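Local coordinates for protein citryl-spermidine/3,4-dihydroxybenzoyl-citryl-spermidine:spermidine ligase (Bacillus anthracis, PDB 3TO3) that catalyses the ATP-dependent condensation of spermidine with citryl-spermidine intermediates, a step in the biosynthesis of the siderophore petrobactin, at residues 36-41 and 161-166; 513-518 and 570-575. All blocks are in the same frame, centred on the assembly; numbering follows the deposited sequence.

Contact 1: 36-41 and 161-166. With ATP (adenosine-5'-triphosphate), chain E.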
loop_
_atom_site.group_PDB
_atom_site.type_symbol
_atom_site.label_atom_id
_atom_site.label_comp_id
_atom_site.label_asym_id
_atom_site.label_seq_id
_atom_site.Cartn_x
_atom_site.Cartn_y
_atom_site.Cartn_z
ATOM N N ILE B 36 -23.288 16.736 5.030
ATOM C CA ILE B 36 -24.525 17.329 5.481
ATOM C C ILE B 36 -25.718 16.465 5.070
ATOM O O ILE B 36 -26.566 16.156 5.903
ATOM C CB ILE B 36 -24.714 18.726 4.939
ATOM C CG1 ILE B 36 -23.518 19.595 5.279
ATOM C CG2 ILE B 36 -26.009 19.369 5.486
ATOM C CD1 ILE B 36 -23.636 20.983 4.646
ATOM N N TYR B 37 -25.771 16.055 3.804
ATOM C CA TYR B 37 -26.899 15.259 3.325
ATOM C C TYR B 37 -27.140 14.022 4.211
ATOM O O TYR B 37 -28.258 13.725 4.550
ATOM C CB TYR B 37 -26.693 14.801 1.873
ATOM C CG TYR B 37 -27.891 14.084 1.237
ATOM C CD1 TYR B 37 -29.191 14.620 1.316
ATOM C CD2 TYR B 37 -27.724 12.892 0.549
ATOM C CE1 TYR B 37 -30.262 13.978 0.747
ATOM C CE2 TYR B 37 -28.790 12.252 -0.047
ATOM C CZ TYR B 37 -30.053 12.799 0.059
ATOM O OH TYR B 37 -31.107 12.161 -0.529
ATOM N N GLU B 38 -26.096 13.288 4.551
ATOM C CA GLU B 38 -26.286 12.017 5.256
ATOM C C GLU B 38 -26.388 12.256 6.764
ATOM O O GLU B 38 -26.513 11.324 7.530
ATOM C CB GLU B 38 -25.118 11.061 4.966
ATOM C CG GLU B 38 -24.998 10.688 3.525
ATOM C CD GLU B 38 -23.862 9.698 3.213
ATOM O OE1 GLU B 38 -23.313 9.040 4.141
ATOM O OE2 GLU B 38 -23.520 9.584 2.006
ATOM N N GLY B 39 -26.282 13.511 7.184
ATOM C CA GLY B 39 -26.374 13.862 8.593
ATOM C C GLY B 39 -25.147 13.477 9.396
ATOM O O GLY B 39 -25.229 13.363 10.593
ATOM N N ILE B 40 -24.013 13.244 8.749
ATOM C CA ILE B 40 -22.800 12.927 9.494
ATOM C C ILE B 40 -22.401 14.138 10.347
ATOM O O ILE B 40 -21.883 13.983 11.450
ATOM C CB ILE B 40 -21.653 12.518 8.547
ATOM C CG1 ILE B 40 -22.013 11.207 7.851
ATOM C CG2 ILE B 40 -20.324 12.373 9.302
ATOM C CD1 ILE B 40 -21.223 10.939 6.613
ATOM N N ILE B 41 -22.640 15.340 9.820
ATOM C CA ILE B 41 -22.509 16.570 10.585
ATOM C C ILE B 41 -23.852 17.322 10.520
ATOM O O ILE B 41 -24.642 17.182 9.566
ATOM C CB ILE B 41 -21.398 17.485 10.016
ATOM C CG1 ILE B 41 -21.710 17.792 8.553
ATOM C CG2 ILE B 41 -20.045 16.823 10.110
ATOM C CD1 ILE B 41 -20.774 18.788 7.925
ATOM N N HIS B 161 -17.559 10.303 -10.661
ATOM C CA HIS B 161 -18.791 10.362 -9.908
ATOM C C HIS B 161 -19.091 11.744 -9.319
ATOM O O HIS B 161 -18.233 12.368 -8.703
ATOM C CB HIS B 161 -18.741 9.312 -8.802
ATOM C CG HIS B 161 -20.074 8.750 -8.462
ATOM N ND1 HIS B 161 -20.992 9.442 -7.696
ATOM C CD2 HIS B 161 -20.656 7.566 -8.789
ATOM C CE1 HIS B 161 -22.084 8.703 -7.566
ATOM N NE2 HIS B 161 -21.908 7.561 -8.220
ATOM N N PRO B 162 -20.316 12.225 -9.556
ATOM C CA PRO B 162 -20.941 13.487 -9.093
ATOM C C PRO B 162 -21.327 13.487 -7.586
ATOM O O PRO B 162 -21.613 14.548 -7.008
ATOM C CB PRO B 162 -22.167 13.643 -10.025
ATOM C CG PRO B 162 -22.562 12.160 -10.340
ATOM C CD PRO B 162 -21.252 11.367 -10.330
ATOM N N TYR B 163 -21.380 12.302 -6.977
ATOM C CA TYR B 163 -21.679 12.202 -5.550
ATOM C C TYR B 163 -20.460 11.908 -4.683
ATOM O O TYR B 163 -20.100 12.727 -3.819
ATOM C CB TYR B 163 -22.747 11.163 -5.281
ATOM C CG TYR B 163 -23.175 11.151 -3.848
ATOM C CD1 TYR B 163 -24.267 11.895 -3.435
ATOM C CD2 TYR B 163 -22.489 10.394 -2.895
ATOM C CE1 TYR B 163 -24.671 11.887 -2.118
ATOM C CE2 TYR B 163 -22.885 10.388 -1.579
ATOM C CZ TYR B 163 -23.980 11.137 -1.193
ATOM O OH TYR B 163 -24.408 11.145 0.108
ATOM N N HIS B 164 -19.843 10.741 -4.897
ATOM C CA HIS B 164 -18.731 10.289 -4.048
ATOM C C HIS B 164 -17.617 11.316 -4.029
ATOM O O HIS B 164 -17.044 11.615 -5.067
ATOM C CB HIS B 164 -18.143 8.943 -4.514
ATOM C CG HIS B 164 -19.063 7.784 -4.324
ATOM N ND1 HIS B 164 -19.462 7.351 -3.078
ATOM C CD2 HIS B 164 -19.638 6.945 -5.221
ATOM C CE1 HIS B 164 -20.253 6.300 -3.217
ATOM N NE2 HIS B 164 -20.369 6.027 -4.504
ATOM N N PRO B 165 -17.297 11.849 -2.838
ATOM C CA PRO B 165 -16.242 12.869 -2.810
ATOM C C PRO B 165 -14.861 12.349 -3.241
ATOM O O PRO B 165 -14.112 13.123 -3.857
ATOM C CB PRO B 165 -16.283 13.399 -1.372
ATOM C CG PRO B 165 -17.127 12.406 -0.604
ATOM C CD PRO B 165 -18.054 11.792 -1.575
ATOM N N SER B 166 -14.500 11.095 -2.991
ATOM C CA SER B 166 -13.324 10.673 -3.732
ATOM C C SER B 166 -13.708 9.720 -4.889
ATOM O O SER B 166 -13.793 8.494 -4.713
ATOM C CB SER B 166 -12.360 9.977 -2.765
ATOM O OG SER B 166 -13.005 8.891 -2.144
HETATM P PB ATP E . -17.203 -2.119 -13.034
HETATM O O1B ATP E . -15.768 -2.520 -13.269
HETATM O O2B ATP E . -17.831 -3.054 -12.035
HETATM O O3B ATP E . -17.983 -2.137 -14.400
HETATM P PA ATP E . -16.650 -0.232 -11.156
HETATM O O1A ATP E . -15.497 -1.166 -10.845
HETATM O O2A ATP E . -17.716 -0.231 -10.067
HETATM O O3A ATP E . -17.305 -0.652 -12.502
HETATM O "O5'" ATP E . -16.046 1.210 -11.307
HETATM C "C5'" ATP E . -16.627 2.137 -12.146
HETATM C "C4'" ATP E . -16.273 3.500 -11.939
HETATM O "O4'" ATP E . -17.285 4.372 -12.548
HETATM C "C3'" ATP E . -16.268 3.824 -10.494
HETATM O "O3'" ATP E . -15.023 4.266 -10.114
HETATM C "C2'" ATP E . -17.280 4.885 -10.339
HETATM O "O2'" ATP E . -16.892 5.797 -9.401
HETATM C "C1'" ATP E . -17.321 5.483 -11.704
HETATM N N9 ATP E . -18.444 6.340 -11.976
HETATM C C8 ATP E . -18.338 7.580 -12.485
HETATM N N7 ATP E . -19.574 8.081 -12.609
HETATM C C5 ATP E . -20.474 7.162 -12.190
HETATM C C6 ATP E . -21.874 7.156 -12.108
HETATM N N6 ATP E . -22.613 8.315 -12.526
HETATM N N1 ATP E . -22.501 6.055 -11.634
HETATM C C2 ATP E . -21.789 4.976 -11.244
HETATM N N3 ATP E . -20.439 4.953 -11.309
HETATM C C4 ATP E . -19.753 6.030 -11.777
#

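Contact 2: 513-518 and 570-575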
loop_
_atom_site.group_PDB
_atom_site.type_symbol
_atom_site.label_atom_id
_atom_site.label_comp_id
_atom_site.label_asym_id
_atom_site.label_seq_id
_atom_site.Cartn_x
_atom_site.Cartn_y
_atom_site.Cartn_z
ATOM N N PHE B 513 -32.850 6.505 -9.535
ATOM C CA PHE B 513 -33.301 7.903 -9.453
ATOM C C PHE B 513 -32.364 8.778 -8.649
ATOM O O PHE B 513 -31.672 9.589 -9.213
ATOM C CB PHE B 513 -34.734 8.005 -8.922
ATOM C CG PHE B 513 -35.779 7.610 -9.939
ATOM C CD1 PHE B 513 -35.580 7.863 -11.282
ATOM C CD2 PHE B 513 -36.934 6.968 -9.559
ATOM C CE1 PHE B 513 -36.521 7.507 -12.229
ATOM C CE2 PHE B 513 -37.866 6.596 -10.493
ATOM C CZ PHE B 513 -37.663 6.864 -11.838
ATOM N N LEU B 514 -32.318 8.566 -7.342
ATOM C CA LEU B 514 -31.517 9.381 -6.457
ATOM C C LEU B 514 -30.053 9.527 -6.913
ATOM O O LEU B 514 -29.575 10.636 -7.039
ATOM C CB LEU B 514 -31.628 8.861 -5.010
ATOM C CG LEU B 514 -31.069 9.740 -3.882
ATOM C CD1 LEU B 514 -31.601 9.309 -2.511
ATOM C CD2 LEU B 514 -29.562 9.677 -3.873
ATOM N N PHE B 515 -29.340 8.435 -7.167
ATOM C CA PHE B 515 -27.907 8.546 -7.525
ATOM C C PHE B 515 -27.619 8.657 -9.017
ATOM O O PHE B 515 -26.468 8.772 -9.404
ATOM C CB PHE B 515 -27.068 7.370 -6.974
ATOM C CG PHE B 515 -26.965 7.356 -5.483
ATOM C CD1 PHE B 515 -26.377 8.418 -4.803
ATOM C CD2 PHE B 515 -27.479 6.277 -4.743
ATOM C CE1 PHE B 515 -26.303 8.412 -3.407
ATOM C CE2 PHE B 515 -27.402 6.256 -3.344
ATOM C CZ PHE B 515 -26.818 7.322 -2.674
ATOM N N ASN B 516 -28.641 8.562 -9.855
ATOM C CA ASN B 516 -28.384 8.570 -11.275
ATOM C C ASN B 516 -29.259 9.569 -12.071
ATOM O O ASN B 516 -28.798 10.653 -12.395
ATOM C CB ASN B 516 -28.557 7.132 -11.739
ATOM C CG ASN B 516 -28.432 6.968 -13.204
ATOM O OD1 ASN B 516 -27.820 7.783 -13.879
ATOM N ND2 ASN B 516 -29.007 5.882 -13.723
ATOM N N VAL B 517 -30.538 9.257 -12.264
ATOM C CA VAL B 517 -31.409 10.047 -13.136
ATOM C C VAL B 517 -31.642 11.421 -12.532
ATOM O O VAL B 517 -31.897 12.376 -13.238
ATOM C CB VAL B 517 -32.764 9.315 -13.424
ATOM C CG1 VAL B 517 -33.798 10.250 -13.926
ATOM C CG2 VAL B 517 -32.585 8.177 -14.419
ATOM N N GLY B 518 -31.515 11.509 -11.218
ATOM C CA GLY B 518 -31.695 12.747 -10.493
ATOM C C GLY B 518 -30.628 13.775 -10.818
ATOM O O GLY B 518 -30.891 14.967 -10.772
ATOM N N GLU B 570 -29.263 4.677 1.140
ATOM C CA GLU B 570 -27.942 4.313 1.609
ATOM C C GLU B 570 -27.155 5.532 2.011
ATOM O O GLU B 570 -27.147 6.506 1.289
ATOM C CB GLU B 570 -27.171 3.635 0.477
ATOM C CG GLU B 570 -27.616 2.228 0.153
ATOM C CD GLU B 570 -27.411 1.265 1.310
ATOM O OE1 GLU B 570 -26.340 1.332 1.962
ATOM O OE2 GLU B 570 -28.325 0.441 1.574
ATOM N N GLN B 571 -26.425 5.452 3.116
ATOM C CA GLN B 571 -25.480 6.501 3.413
ATOM C C GLN B 571 -24.105 5.981 3.005
ATOM O O GLN B 571 -23.439 5.289 3.770
ATOM C CB GLN B 571 -25.442 6.695 4.932
ATOM C CG GLN B 571 -26.754 7.089 5.563
ATOM C CD GLN B 571 -26.650 7.159 7.073
ATOM O OE1 GLN B 571 -26.492 6.135 7.750
ATOM N NE2 GLN B 571 -26.728 8.372 7.615
ATOM N N LEU B 572 -23.614 6.450 1.874
ATOM C CA LEU B 572 -22.385 5.911 1.287
ATOM C C LEU B 572 -21.116 6.466 1.930
ATOM O O LEU B 572 -20.157 5.745 2.161
ATOM C CB LEU B 572 -22.369 6.188 -0.210
ATOM C CG LEU B 572 -23.571 5.626 -0.988
ATOM C CD1 LEU B 572 -23.683 6.301 -2.335
ATOM C CD2 LEU B 572 -23.471 4.120 -1.154
ATOM N N THR B 573 -21.117 7.757 2.198
ATOM C CA THR B 573 -20.002 8.383 2.867
ATOM C C THR B 573 -19.900 7.898 4.314
ATOM O O THR B 573 -18.817 7.592 4.779
ATOM C CB THR B 573 -20.131 9.915 2.775
ATOM O OG1 THR B 573 -20.121 10.297 1.384
ATOM C CG2 THR B 573 -19.006 10.597 3.498
ATOM N N LYS B 574 -21.021 7.795 5.026
ATOM C CA LYS B 574 -20.951 7.380 6.423
ATOM C C LYS B 574 -20.170 6.070 6.563
ATOM O O LYS B 574 -19.418 5.857 7.539
ATOM C CB LYS B 574 -22.343 7.227 7.042
ATOM C CG LYS B 574 -22.311 6.956 8.535
ATOM C CD LYS B 574 -23.744 6.987 9.074
ATOM C CE LYS B 574 -23.826 6.794 10.600
ATOM N NZ LYS B 574 -23.646 8.089 11.335
ATOM N N ARG B 575 -20.330 5.207 5.567
ATOM C CA ARG B 575 -19.707 3.899 5.603
ATOM C C ARG B 575 -18.169 3.960 5.628
ATOM O O ARG B 575 -17.511 3.043 6.119
ATOM C CB ARG B 575 -20.216 3.063 4.428
ATOM C CG ARG B 575 -19.890 1.586 4.525
ATOM C CD ARG B 575 -20.977 0.785 3.842
ATOM N NE ARG B 575 -21.829 1.652 3.028
ATOM C CZ ARG B 575 -23.024 1.302 2.568
ATOM N NH1 ARG B 575 -23.732 2.152 1.838
ATOM N NH2 ARG B 575 -23.517 0.101 2.845
#

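Contact 1: 36-41 and 161-166
Y163 reaches E38 with its phenol group, Y163 OH giving a hydrogen bond of 2.6 Å to E38 OE2. The proton meets the anti lone pair of OE2, on the side away from the other carboxylate oxygen, and carboxylate and ring lie almost in one plane, 6° apart. Y163 OH also lies in the plane of the Y37 ring, at its edge, 3.8 Å from Y37 CD2; Y163 CE1 is a little farther from that atom, and the two tyrosine side chains cross at about a right angle. With CG anti to the backbone N (chi1 -174°), the Y163 ring is directed at the helix end, while E38 runs out straight beyond CG. OE2 also accepts from the backbone N of T573 and OE1 from that of K574, so three donors grip the buried carboxylate and fix its rotation. E38 follows the last residue of helix 18-37, and the next residue, G39, has positive phi and bonds back through its N to I36 O in a Schellman motif. The phenol of Y37 goes to F78 O instead. At the other end of Y163, its backbone N donates to H161 ND1 at 3.0 Å, near the imidazole plane, which, with H164 CD2 over one face of the ring, restrains its rotation. H161 CD2 in turn lies 3.4 Å from ATP C5. The 161-166 loop thus joins a Schellman-capped helix end to the adenine side of the ATP pocket in this IucA/IucC-family synthetase.

Contact 2: 513-518 and 570-575
F515 and L572 approach from opposite directions, methyl over ring face, joining helix 502-528 to the loop that follows strand 566-570, within the FhuF-like region of this IucA/IucC-family synthetase. The tight part is small and apolar: the methyl L572 CD1 sits over one face of the F515 ring, 3.3 Å from F515 CZ, toward the outer end of the ring. L572 CG backs it up, a little farther from the same F515 CZ. Both side chains leave the backbone with CG anti to the carbonyl carbon (chi1 -67° for F515 and -57° for L572), which aims each at the other across a CA separation that is 10.1 Å even at its shortest, between F515 and E570. Within the helix, L514 CD2 lies 3.4 Å above the centre of the F515 ring, and Y163 meets that ring edge-to-face, so the phenylalanine is buried among several neighbours. The side chain of F515 is about 7 Å from the bound ATP, and the next residue, N516, accepts a hydrogen bond from the ATP-binding Y391 through OD1.

The looser side belongs to E570. Its backbone O comes near the ring edge, 4.1 Å from F515 CZ, without a hydrogen bond, but its side chain leads away from the helix to R575, both residues being partly exposed. There E570 OE1 forms a salt bridge with R575 NH1 at 2.7 Å and a weak second bond with NH2. The helix itself widens into a pi-type turn at 513-517: G518 N makes the pi-type bond to F513 O at 2.8 Å, and the same F513 O accepts a longer bond, three residues on, from N516 N at 3.3 Å.

Contacts 1 and 2 lie about 8 Å apart, centre to centre, and are joined through E38 of contact 1, whose carboxylate holds segment 570-575 against the end of helix 18-37. Aromatic rings link them a second time, one from segment 161-166 and one from helix 502-528. Contact 1 is the buried one and rests on a carboxylate gripped by hydrogen bonds; contact 2 is partly buried, crosses its gap without a hydrogen bond, mainly by methyl-ring packing, and keeps its salt bridge within one segment at the margin. Both lead toward ATP, contact 1 by touching the adenine directly, contact 2 from one shell farther out.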